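Local coordinates for malonyl-CoA decarboxylase (Rhodopseudomonas palustris, PDB 4KSA), which probably catalyses the decarboxylation of malonyl-CoA to acetyl-CoA and carbon dioxide, at residues Q32-S35 and G36-I40; G131-A134 and A135-M139; K138-E141 and A142-R146. All coordinates share one frame; numbering follows the deposited sequence.

Contact 1 (Q32-S35 and G36-I40)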
ATOM      1  N   GLN A  32      28.614 -17.647  18.279  1.00 91.56           N
ATOM      2  CA  GLN A  32      29.245 -18.285  19.437  1.00 91.81           C
ATOM      3  C   GLN A  32      29.853 -17.191  20.328  1.00 90.97           C
ATOM      4  O   GLN A  32      30.005 -16.049  19.890  1.00 90.32           O
ATOM      5  CB  GLN A  32      30.342 -19.256  18.973  1.00 92.47           C
ATOM      6  CG  GLN A  32      30.216 -20.680  19.513  1.00 93.16           C
ATOM      7  CD  GLN A  32      31.457 -21.152  20.276  1.00 95.24           C
ATOM      8  OE1 GLN A  32      31.640 -22.352  20.511  1.00 95.89           O
ATOM      9  NE2 GLN A  32      32.303 -20.208  20.676  1.00 94.93           N
ATOM     10  N   PRO A  33      30.199 -17.525  21.590  1.00 90.23           N
ATOM     11  CA  PRO A  33      30.788 -16.561  22.528  1.00 89.50           C
ATOM     12  C   PRO A  33      32.263 -16.278  22.253  1.00 88.39           C
ATOM     13  O   PRO A  33      33.075 -17.195  22.140  1.00 87.83           O
ATOM     14  CB  PRO A  33      30.581 -17.232  23.878  1.00 89.11           C
ATOM     15  CG  PRO A  33      30.790 -18.664  23.546  1.00 89.68           C
ATOM     16  CD  PRO A  33      29.967 -18.813  22.268  1.00 90.45           C
HETATM   17  N   MSE A  34      32.602 -14.999  22.160  1.00 87.74           N
HETATM   18  CA  MSE A  34      33.973 -14.601  21.899  1.00 86.17           C
HETATM   19  C   MSE A  34      34.549 -13.812  23.058  1.00 82.97           C
HETATM   20  O   MSE A  34      33.826 -13.267  23.890  1.00 82.27           O
HETATM   21  CB  MSE A  34      34.038 -13.761  20.628  1.00 90.23           C
HETATM   22  CG  MSE A  34      33.295 -14.395  19.471  1.00 97.18           C
HETATM   23 SE   MSE A  34      33.699 -13.626  17.750  1.00106.33          SE
HETATM   24  CE  MSE A  34      35.051 -14.910  17.179  1.00103.70           C
ATOM     25  N   SER A  35      35.868 -13.769  23.112  1.00 79.58           N
ATOM     26  CA  SER A  35      36.554 -13.038  24.152  1.00 76.94           C
ATOM     27  C   SER A  35      36.773 -11.626  23.641  1.00 75.19           C
ATOM     28  O   SER A  35      36.729 -11.381  22.439  1.00 74.97           O
ATOM     29  CB  SER A  35      37.898 -13.688  24.433  1.00 77.57           C
ATOM     30  OG  SER A  35      38.688 -13.692  23.260  1.00 77.86           O
ATOM     31  N   GLY A  36      37.008 -10.695  24.551  1.00 73.35           N
ATOM     32  CA  GLY A  36      37.234  -9.332  24.132  1.00 71.93           C
ATOM     33  C   GLY A  36      38.294  -9.267  23.048  1.00 72.08           C
ATOM     34  O   GLY A  36      38.151  -8.515  22.079  1.00 71.82           O
ATOM     35  N   ASP A  37      39.350 -10.066  23.198  1.00 71.13           N
ATOM     36  CA  ASP A  37      40.452 -10.081  22.237  1.00 70.10           C
ATOM     37  C   ASP A  37      40.035 -10.521  20.838  1.00 67.70           C
ATOM     38  O   ASP A  37      40.374  -9.866  19.845  1.00 67.59           O
ATOM     39  CB  ASP A  37      41.582 -10.978  22.745  1.00 73.22           C
ATOM     40  CG  ASP A  37      42.098 -10.548  24.112  1.00 76.99           C
ATOM     41  OD1 ASP A  37      41.395 -10.796  25.124  1.00 80.05           O
ATOM     42  OD2 ASP A  37      43.198  -9.950  24.173  1.00 75.73           O
ATOM     43  N   GLU A  38      39.307 -11.627  20.751  1.00 63.69           N
ATOM     44  CA  GLU A  38      38.847 -12.105  19.459  1.00 61.61           C
ATOM     45  C   GLU A  38      38.022 -11.015  18.763  1.00 59.22           C
ATOM     46  O   GLU A  38      38.268 -10.699  17.594  1.00 57.96           O
ATOM     47  CB  GLU A  38      38.002 -13.359  19.640  1.00 64.22           C
ATOM     48  CG  GLU A  38      38.740 -14.529  20.268  1.00 65.99           C
ATOM     49  CD  GLU A  38      37.792 -15.639  20.670  1.00 67.76           C
ATOM     50  OE1 GLU A  38      37.066 -16.151  19.790  1.00 70.05           O
ATOM     51  OE2 GLU A  38      37.763 -15.991  21.866  1.00 69.20           O
ATOM     52  N   LEU A  39      37.053 -10.444  19.490  1.00 55.84           N
ATOM     53  CA  LEU A  39      36.187  -9.382  18.963  1.00 51.08           C
ATOM     54  C   LEU A  39      37.024  -8.213  18.455  1.00 50.56           C
ATOM     55  O   LEU A  39      36.731  -7.629  17.410  1.00 51.79           O
ATOM     56  CB  LEU A  39      35.200  -8.894  20.043  1.00 48.16           C
ATOM     57  CG  LEU A  39      34.034  -9.824  20.431  1.00 44.70           C
ATOM     58  CD1 LEU A  39      33.321  -9.336  21.666  1.00 40.24           C
ATOM     59  CD2 LEU A  39      33.061  -9.902  19.273  1.00 46.19           C
ATOM     60  N   ILE A  40      38.072  -7.870  19.191  1.00 47.96           N
ATOM     61  CA  ILE A  40      38.933  -6.782  18.773  1.00 46.72           C
ATOM     62  C   ILE A  40      39.691  -7.203  17.511  1.00 46.93           C
ATOM     63  O   ILE A  40      39.821  -6.427  16.565  1.00 46.39           O
ATOM     64  CB  ILE A  40      39.925  -6.414  19.881  1.00 45.72           C
ATOM     65  CG1 ILE A  40      39.149  -6.037  21.133  1.00 46.85           C
ATOM     66  CG2 ILE A  40      40.787  -5.235  19.461  1.00 43.97           C
ATOM     67  CD1 ILE A  40      40.025  -5.766  22.310  1.00 47.12           C
TER
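Glu-38 turns back along the first turn of helix 36-48 to meet Ser-35 and Met-34 just ahead of it. Its CB lies 3.7 Å from Ser-35 OG. Beyond that, CG is anti to the carbonyl carbon (chi1 -61°), which directs the chain toward the start of the helix, and CG runs beside the serine hydroxyl. At the tip the two carboxylate oxygens part company. OE2 accepts the hydroxyl of Ser-35, OG to OE2 2.8 Å, on its anti side and 24° out of the carboxylate plane. A second, weak bond reaches the same oxygen from the backbone, Ser-35 N to Glu-38 OE2 at 3.2 Å. In return Ser-35 OG accepts from Glu-38 N, also weakly, at 3.3 Å. This reciprocal exchange is a capping box, with Ser-35 as N-cap. Behind it, Leu-39 N donates to Ser-35 O in an almost straight bond of 3.1 Å (177° at the hydrogen). Without the Ser-35 hydroxyl, as with an alanine here, Glu-38 N would probably lose its side-chain cap and the carboxylate would be less firmly held. OE1, the other oxygen, faces the selenomethionine Met-34, whose CE comes to 3.5 Å from it. Met-34 also lies across Leu-39, its CB 3.9 Å from Leu-39 CG. Further out, Met-34 SE is 4.1 Å from Leu-39 CD2. Helix 71-83 flanks the cap: Asp-73 OD1 accepts from Gly-36 N, and Phe-77 packs on Leu-39.

Contact 2 (G131-A134 and A135-M139)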
ATOM      1  N   GLY A 131      20.211  -6.357  10.841  1.00 39.49           N
ATOM      2  CA  GLY A 131      19.908  -6.136  12.241  1.00 38.15           C
ATOM      3  C   GLY A 131      21.004  -5.274  12.840  1.00 38.35           C
ATOM      4  O   GLY A 131      21.087  -5.090  14.057  1.00 35.83           O
ATOM      5  N   GLY A 132      21.850  -4.739  11.957  1.00 38.48           N
ATOM      6  CA  GLY A 132      22.964  -3.901  12.380  1.00 39.22           C
ATOM      7  C   GLY A 132      22.630  -2.673  13.218  1.00 38.74           C
ATOM      8  O   GLY A 132      23.157  -2.497  14.319  1.00 34.92           O
ATOM      9  N   THR A 133      21.754  -1.819  12.692  1.00 38.99           N
ATOM     10  CA  THR A 133      21.375  -0.602  13.389  1.00 38.75           C
ATOM     11  C   THR A 133      20.829  -0.886  14.776  1.00 39.52           C
ATOM     12  O   THR A 133      21.204  -0.229  15.749  1.00 40.20           O
ATOM     13  CB  THR A 133      20.337   0.178  12.609  1.00 37.35           C
ATOM     14  OG1 THR A 133      20.888   0.545  11.344  1.00 41.43           O
ATOM     15  CG2 THR A 133      19.947   1.438  13.357  1.00 38.46           C
ATOM     16  N   ALA A 134      19.941  -1.869  14.871  1.00 39.02           N
ATOM     17  CA  ALA A 134      19.346  -2.220  16.154  1.00 37.52           C
ATOM     18  C   ALA A 134      20.440  -2.658  17.125  1.00 35.55           C
ATOM     19  O   ALA A 134      20.454  -2.266  18.287  1.00 35.01           O
ATOM     20  CB  ALA A 134      18.322  -3.328  15.969  1.00 34.75           C
ATOM     21  N   ALA A 135      21.363  -3.471  16.636  1.00 34.47           N
ATOM     22  CA  ALA A 135      22.454  -3.946  17.464  1.00 32.56           C
ATOM     23  C   ALA A 135      23.331  -2.756  17.894  1.00 32.71           C
ATOM     24  O   ALA A 135      23.772  -2.686  19.042  1.00 31.99           O
ATOM     25  CB  ALA A 135      23.262  -4.971  16.695  1.00 29.30           C
ATOM     26  N   LEU A 136      23.578  -1.818  16.979  1.00 32.29           N
ATOM     27  CA  LEU A 136      24.390  -0.661  17.314  1.00 33.04           C
ATOM     28  C   LEU A 136      23.719   0.208  18.359  1.00 33.38           C
ATOM     29  O   LEU A 136      24.392   0.835  19.168  1.00 36.12           O
ATOM     30  CB  LEU A 136      24.689   0.189  16.080  1.00 35.18           C
ATOM     31  CG  LEU A 136      25.957  -0.113  15.277  1.00 37.58           C
ATOM     32  CD1 LEU A 136      27.171  -0.172  16.200  1.00 38.64           C
ATOM     33  CD2 LEU A 136      25.798  -1.415  14.576  1.00 40.74           C
ATOM     34  N   VAL A 137      22.397   0.260  18.349  1.00 32.18           N
ATOM     35  CA  VAL A 137      21.700   1.070  19.332  1.00 32.57           C
ATOM     36  C   VAL A 137      21.869   0.420  20.693  1.00 32.78           C
ATOM     37  O   VAL A 137      22.108   1.102  21.698  1.00 31.79           O
ATOM     38  CB  VAL A 137      20.193   1.201  19.014  1.00 33.63           C
ATOM     39  CG1 VAL A 137      19.457   1.852  20.188  1.00 29.98           C
ATOM     40  CG2 VAL A 137      20.008   2.027  17.740  1.00 33.59           C
ATOM     41  N   LYS A 138      21.748  -0.905  20.715  1.00 34.48           N
ATOM     42  CA  LYS A 138      21.885  -1.665  21.948  1.00 35.50           C
ATOM     43  C   LYS A 138      23.298  -1.508  22.465  1.00 35.47           C
ATOM     44  O   LYS A 138      23.508  -1.381  23.662  1.00 35.04           O
ATOM     45  CB  LYS A 138      21.556  -3.141  21.723  1.00 37.73           C
ATOM     46  CG  LYS A 138      20.270  -3.609  22.433  1.00 44.95           C
ATOM     47  CD  LYS A 138      19.019  -2.869  21.911  1.00 51.85           C
ATOM     48  CE  LYS A 138      18.684  -3.258  20.441  1.00 56.32           C
ATOM     49  NZ  LYS A 138      17.771  -2.321  19.695  1.00 53.33           N
HETATM   50  N   MSE A 139      24.262  -1.489  21.552  1.00 38.36           N
HETATM   51  CA  MSE A 139      25.669  -1.327  21.913  1.00 40.62           C
HETATM   52  C   MSE A 139      25.927   0.084  22.447  1.00 37.95           C
HETATM   53  O   MSE A 139      26.689   0.280  23.384  1.00 34.56           O
HETATM   54  CB  MSE A 139      26.549  -1.600  20.688  1.00 48.21           C
HETATM   55  CG  MSE A 139      28.068  -1.544  20.958  1.00 57.21           C
HETATM   56 SE   MSE A 139      29.135  -2.208  19.460  1.00 67.53          SE
HETATM   57  CE  MSE A 139      30.025  -0.595  18.940  1.00 62.38           C
TER
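The carbonyl oxygen of Ala-134 is gripped by two backbone amides of the next turn. Lys-138 N makes the regular bond, 3.1 Å to Ala-134 O. Val-137 N adds a weak one of 3.2 Å to Ala-134 O, bent to 122° at the hydrogen. These are the opening turns of the alpha-helix 132-146, for which Gly-131 is the N-cap residue. Ala-135 N donates to the cap carbonyl, Gly-131 O, at 3.1 Å. Val-137 N is shared: besides its weak bond it donates to Thr-133 O at 2.9 Å, as expected for i to i+4 pairing.

The side chains fan out from this backbone frame to different neighbours. Thr-133 OG1 is hydrogen-bonded to Asn-127 OD1, which ties the first turn to the chain before it. Leu-136 packs against Phe-160 and Phe-164 of helix 154-167 and against Ile-123 of helix 118-126, while Met-139, a selenomethionine, reaches Phe-77 of helix 71-83. On another flank Lys-138 folds back over the turn it grew from. Bends at chi2 and chi3 (63° and 68°) curl its chain toward the start of the helix, bringing its NZ 3.9 Å from Ala-134 CB.

Contact 3 (K138-E141 and A142-R146)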
ATOM      1  N   LYS A 138      21.748  -0.905  20.715  1.00 34.48           N
ATOM      2  CA  LYS A 138      21.885  -1.665  21.948  1.00 35.50           C
ATOM      3  C   LYS A 138      23.298  -1.508  22.465  1.00 35.47           C
ATOM      4  O   LYS A 138      23.508  -1.381  23.662  1.00 35.04           O
ATOM      5  CB  LYS A 138      21.556  -3.141  21.723  1.00 37.73           C
ATOM      6  CG  LYS A 138      20.270  -3.609  22.433  1.00 44.95           C
ATOM      7  CD  LYS A 138      19.019  -2.869  21.911  1.00 51.85           C
ATOM      8  CE  LYS A 138      18.684  -3.258  20.441  1.00 56.32           C
ATOM      9  NZ  LYS A 138      17.771  -2.321  19.695  1.00 53.33           N
HETATM   10  N   MSE A 139      24.262  -1.489  21.552  1.00 38.36           N
HETATM   11  CA  MSE A 139      25.669  -1.327  21.913  1.00 40.62           C
HETATM   12  C   MSE A 139      25.927   0.084  22.447  1.00 37.95           C
HETATM   13  O   MSE A 139      26.689   0.280  23.384  1.00 34.56           O
HETATM   14  CB  MSE A 139      26.549  -1.600  20.688  1.00 48.21           C
HETATM   15  CG  MSE A 139      28.068  -1.544  20.958  1.00 57.21           C
HETATM   16 SE   MSE A 139      29.135  -2.208  19.460  1.00 67.53          SE
HETATM   17  CE  MSE A 139      30.025  -0.595  18.940  1.00 62.38           C
ATOM     18  N   ARG A 140      25.278   1.072  21.854  1.00 36.70           N
ATOM     19  CA  ARG A 140      25.458   2.426  22.309  1.00 37.79           C
ATOM     20  C   ARG A 140      24.847   2.552  23.704  1.00 37.20           C
ATOM     21  O   ARG A 140      25.326   3.300  24.547  1.00 38.08           O
ATOM     22  CB  ARG A 140      24.795   3.398  21.332  1.00 39.96           C
ATOM     23  CG  ARG A 140      25.298   4.820  21.479  1.00 42.58           C
ATOM     24  CD  ARG A 140      24.171   5.836  21.416  1.00 42.14           C
ATOM     25  NE  ARG A 140      24.642   7.102  21.954  1.00 41.94           N
ATOM     26  CZ  ARG A 140      23.871   8.134  22.254  1.00 42.43           C
ATOM     27  NH1 ARG A 140      24.420   9.235  22.748  1.00 45.15           N
ATOM     28  NH2 ARG A 140      22.563   8.071  22.068  1.00 41.95           N
ATOM     29  N   GLU A 141      23.778   1.811  23.945  1.00 38.56           N
ATOM     30  CA  GLU A 141      23.132   1.835  25.257  1.00 40.19           C
ATOM     31  C   GLU A 141      24.154   1.384  26.315  1.00 39.59           C
ATOM     32  O   GLU A 141      24.223   1.948  27.407  1.00 36.51           O
ATOM     33  CB  GLU A 141      21.925   0.901  25.257  1.00 40.45           C
ATOM     34  CG  GLU A 141      21.176   0.834  26.563  1.00 43.70           C
ATOM     35  CD  GLU A 141      20.013  -0.157  26.514  1.00 50.09           C
ATOM     36  OE1 GLU A 141      19.432  -0.432  27.585  1.00 51.84           O
ATOM     37  OE2 GLU A 141      19.668  -0.655  25.409  1.00 51.11           O
ATOM     38  N   ALA A 142      24.948   0.371  25.960  1.00 38.99           N
ATOM     39  CA  ALA A 142      25.983  -0.179  26.823  1.00 39.27           C
ATOM     40  C   ALA A 142      27.064   0.848  27.126  1.00 40.34           C
ATOM     41  O   ALA A 142      27.436   1.038  28.280  1.00 40.04           O
ATOM     42  CB  ALA A 142      26.608  -1.394  26.174  1.00 38.73           C
ATOM     43  N   VAL A 143      27.580   1.516  26.101  1.00 40.82           N
ATOM     44  CA  VAL A 143      28.610   2.494  26.383  1.00 41.94           C
ATOM     45  C   VAL A 143      28.001   3.626  27.216  1.00 43.39           C
ATOM     46  O   VAL A 143      28.674   4.193  28.068  1.00 44.83           O
ATOM     47  CB  VAL A 143      29.301   3.027  25.082  1.00 40.02           C
ATOM     48  CG1 VAL A 143      28.685   2.391  23.872  1.00 40.19           C
ATOM     49  CG2 VAL A 143      29.232   4.543  25.013  1.00 38.58           C
ATOM     50  N   LEU A 144      26.728   3.946  26.995  1.00 42.45           N
ATOM     51  CA  LEU A 144      26.109   5.008  27.783  1.00 40.75           C
ATOM     52  C   LEU A 144      26.045   4.595  29.239  1.00 40.51           C
ATOM     53  O   LEU A 144      26.247   5.414  30.133  1.00 41.65           O
ATOM     54  CB  LEU A 144      24.696   5.336  27.282  1.00 37.44           C
ATOM     55  CG  LEU A 144      24.697   6.337  26.124  1.00 38.87           C
ATOM     56  CD1 LEU A 144      23.325   6.489  25.489  1.00 37.67           C
ATOM     57  CD2 LEU A 144      25.186   7.652  26.657  1.00 36.58           C
ATOM     58  N   ALA A 145      25.774   3.320  29.477  1.00 39.11           N
ATOM     59  CA  ALA A 145      25.670   2.808  30.830  1.00 39.03           C
ATOM     60  C   ALA A 145      27.035   2.738  31.508  1.00 41.69           C
ATOM     61  O   ALA A 145      27.124   2.665  32.730  1.00 42.81           O
ATOM     62  CB  ALA A 145      25.016   1.434  30.820  1.00 33.47           C
ATOM     63  N   ARG A 146      28.105   2.790  30.727  1.00 44.82           N
ATOM     64  CA  ARG A 146      29.428   2.692  31.315  1.00 47.08           C
ATOM     65  C   ARG A 146      30.301   3.944  31.391  1.00 46.29           C
ATOM     66  O   ARG A 146      31.447   3.868  31.828  1.00 45.95           O
ATOM     67  CB  ARG A 146      30.177   1.533  30.643  1.00 50.62           C
ATOM     68  CG  ARG A 146      30.106   0.248  31.495  1.00 58.23           C
ATOM     69  CD  ARG A 146      30.094  -1.041  30.689  1.00 62.77           C
ATOM     70  NE  ARG A 146      28.761  -1.349  30.166  1.00 66.96           N
ATOM     71  CZ  ARG A 146      28.448  -2.468  29.504  1.00 68.44           C
ATOM     72  NH1 ARG A 146      27.204  -2.654  29.064  1.00 68.07           N
ATOM     73  NH2 ARG A 146      29.372  -3.407  29.286  1.00 67.82           N
TER
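Four successive i to i+4 hydrogen bonds carry the alpha-helix from one segment into the next: Ala-142 N, Val-143 N, Leu-144 N and Ala-145 N donate to Lys-138 O, Met-139 O, Arg-140 O and Glu-141 O over 3.2, 3.1, 2.9 and 2.9 Å respectively.

Among the side chains, Arg-140 and Leu-144 form the main pair, one turn apart on the same side of the helix. The CD1 methyl of Leu-144 rests over the middle of one face of the guanidinium, 3.7 Å from Arg-140 CZ. It therefore meets the flat group from above and leaves its N-H groups to other partners. With CG of Arg-140 turned away from the backbone N (chi1 -162°) and a bend at chi2, the chain brings its planar end under the leucine methyl. The rim of that plane is well occupied: NE makes a salt bridge to Asp-157 OD2, and NH2 donates to the carbonyl oxygens of Gly-274 and Ala-276. With polar partners around it and a methyl over it, the buried guanidinium has little scope to rotate.

The other branches pack closer to the backbone. Ala-145 CB lies 3.5 Å from Glu-141 O, and Leu-144 CB is 3.4 Å from the same oxygen. Met-139 and Ala-142 share another flank, both touching Leu-78 of helix 71-83 and Tyr-66 of helix 52-68.

This is an i to i+4 arginine-leucine pair on a helix packed within the helical N-terminal region, its Arg-140 side chain about 10 Å from that of His-162, a magnesium ligand of this protein, although no magnesium is bound to this chain here.

From the N terminus, contact 1 comes first and ends the loop after helix 6-22 by starting helix 36-48. Contacts 2 and 3 follow much later, in series on helix 132-146: contact 2 covers its first turns, contact 3 its later ones, and they overlap at Lys-138 and Met-139. None of the three nests within or crosses another. Contact 1 stays about 9 Å from each of the others at the nearest atoms, but helix 71-83 bridges the gap, with Phe-77 touching both Leu-39 and Met-139. Helix 132-146 also packs on helix 154-167 and, through Arg-140, reaches the loop at 274-276.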